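Local coordinates for protein SidF, inhibitor of growth family, member 3 (PDB 4FYE) that probably dephosphorylates phosphatidylinositol phosphates, as a phosphoinositide phosphatase of Legionella pneumophila, at residues Glu21-Ser25 and Gln26-Leu30. The protein carries 1 engineered substitution. Sequence-based numbering, arbitrary orientation.
Sequences EPVPS and QNQHL
Pro24 O accepts the backbone N-H of Asn27 at 3.0 Å. One residue further on, Gln28 N reaches back to Ser25 O at 3.1 Å; this bond is the straighter of the two, with an N-H...O angle of 167°. Side-chain carbons pack around the same two carbonyls: Asn27 CB comes within 3.4 Å of Pro24 O, and Gln28 CG touches both oxygens. Two successive i to i+3 bonds make this a short 3-10 turn through Ser25, Gln26 and Asn27, set on the protein surface in the loop that joins helix 9-16 to strand 39-42. Gln28, its chain extended beyond CG (chi2 176°), runs back alongside the turn and lays its amide beside the backbone of Ser25, NE2 standing 3.4 Å from Ser25 CA. Gln26 folds the other way. Its chain bends at chi2 (-95°) and returns the amide toward Pro24, where NE2 meets the ring carbon CB at 3.2 Å, a contact and not a hydrogen bond. Val23 and Asn27 meet at a slant, CG1 against CB at 3.8 Å. A weak bond from Asn27 ND2 to Gln26 O ties the Asn27 side-chain amide to the backbone of the turn. Backbone bonds of Glu21 with Lys42 and of Val23 with Val40 hold the incoming chain to strand 39-42, while Gln50 of strand 50-55 receives the outgoing chain, bonding Asn27 O and His29 N through its side-chain amide.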
loop_
_atom_site.group_PDB
_atom_site.type_symbol
_atom_site.label_atom_id
_atom_site.label_comp_id
_atom_site.label_asym_id
_atom_site.label_seq_id
_atom_site.Cartn_x
_atom_site.Cartn_y
_atom_site.Cartn_z
ATOM N N GLU A 21 0.025 10.560 -25.553
ATOM C CA GLU A 21 -0.928 10.356 -26.650
ATOM C C GLU A 21 -2.301 10.016 -26.105
ATOM O O GLU A 21 -2.434 9.010 -25.419
ATOM C CB GLU A 21 -0.497 9.240 -27.610
ATOM C CG GLU A 21 -1.524 8.940 -28.715
ATOM C CD GLU A 21 -0.934 8.305 -29.992
ATOM O OE1 GLU A 21 -1.710 7.679 -30.757
ATOM O OE2 GLU A 21 0.292 8.422 -30.260
ATOM N N PRO A 22 -3.329 10.835 -26.451
ATOM C CA PRO A 22 -4.734 10.559 -26.094
ATOM C C PRO A 22 -5.231 9.175 -26.560
ATOM O O PRO A 22 -4.738 8.642 -27.544
ATOM C CB PRO A 22 -5.499 11.700 -26.810
ATOM C CG PRO A 22 -4.519 12.838 -26.904
ATOM C CD PRO A 22 -3.175 12.168 -27.097
ATOM N N VAL A 23 -6.171 8.608 -25.808
ATOM C CA VAL A 23 -6.886 7.377 -26.128
ATOM C C VAL A 23 -8.388 7.697 -26.141
ATOM O O VAL A 23 -8.912 8.275 -25.171
ATOM C CB VAL A 23 -6.717 6.316 -25.041
ATOM C CG1 VAL A 23 -7.389 5.019 -25.445
ATOM C CG2 VAL A 23 -5.254 6.105 -24.689
ATOM N N PRO A 24 -9.085 7.324 -27.236
ATOM C CA PRO A 24 -10.557 7.433 -27.451
ATOM C C PRO A 24 -11.308 6.427 -26.579
ATOM O O PRO A 24 -10.746 5.372 -26.266
ATOM C CB PRO A 24 -10.735 7.005 -28.904
ATOM C CG PRO A 24 -9.379 7.093 -29.522
ATOM C CD PRO A 24 -8.365 6.886 -28.449
ATOM N N SER A 25 -12.565 6.726 -26.227
ATOM C CA SER A 25 -13.341 5.914 -25.243
ATOM C C SER A 25 -13.515 4.427 -25.556
ATOM O O SER A 25 -13.408 3.584 -24.667
ATOM C CB SER A 25 -14.716 6.515 -24.990
ATOM O OG SER A 25 -14.628 7.916 -25.046
ATOM N N GLN A 26 -13.806 4.121 -26.817
ATOM C CA GLN A 26 -14.023 2.742 -27.242
ATOM C C GLN A 26 -12.750 1.927 -27.057
ATOM O O GLN A 26 -12.787 0.704 -27.095
ATOM C CB GLN A 26 -14.507 2.676 -28.700
ATOM C CG GLN A 26 -13.425 2.885 -29.753
ATOM C CD GLN A 26 -13.300 4.322 -30.258
ATOM O OE1 GLN A 26 -13.084 4.547 -31.458
ATOM N NE2 GLN A 26 -13.409 5.297 -29.353
ATOM N N ASN A 27 -11.623 2.607 -26.849
ATOM C CA ASN A 27 -10.353 1.922 -26.700
ATOM C C ASN A 27 -9.846 1.817 -25.265
ATOM O O ASN A 27 -8.819 1.186 -25.020
ATOM C CB ASN A 27 -9.297 2.548 -27.598
ATOM C CG ASN A 27 -9.518 2.223 -29.083
ATOM O OD1 ASN A 27 -8.950 2.899 -29.936
ATOM N ND2 ASN A 27 -10.337 1.189 -29.397
ATOM N N GLN A 28 -10.577 2.395 -24.314
ATOM C CA GLN A 28 -10.120 2.371 -22.906
ATOM C C GLN A 28 -10.344 0.989 -22.316
ATOM O O GLN A 28 -11.247 0.266 -22.737
ATOM C CB GLN A 28 -10.819 3.459 -22.085
ATOM C CG GLN A 28 -10.829 4.795 -22.813
ATOM C CD GLN A 28 -11.580 5.898 -22.113
ATOM O OE1 GLN A 28 -12.238 5.679 -21.104
ATOM N NE2 GLN A 28 -11.456 7.113 -22.636
ATOM N N HIS A 29 -9.495 0.601 -21.374
ATOM C CA HIS A 29 -9.718 -0.646 -20.649
ATOM C C HIS A 29 -10.986 -0.738 -19.789
ATOM O O HIS A 29 -11.468 -1.832 -19.471
ATOM C CB HIS A 29 -8.460 -0.961 -19.844
ATOM C CG HIS A 29 -7.215 -1.095 -20.713
ATOM N ND1 HIS A 29 -7.222 -1.738 -21.931
ATOM C CD2 HIS A 29 -5.918 -0.648 -20.512
ATOM C CE1 HIS A 29 -6.000 -1.677 -22.471
ATOM N NE2 HIS A 29 -5.197 -1.001 -21.608
ATOM N N LEU A 30 -11.542 0.395 -19.381
ATOM C CA LEU A 30 -12.719 0.371 -18.523
ATOM C C LEU A 30 -13.229 1.805 -18.396
ATOM O O LEU A 30 -12.518 2.756 -18.737
ATOM C CB LEU A 30 -12.370 -0.245 -17.155
ATOM C CG LEU A 30 -11.617 0.647 -16.147
ATOM C CD1 LEU A 30 -12.447 0.986 -14.896
ATOM C CD2 LEU A 30 -10.343 -0.051 -15.760
#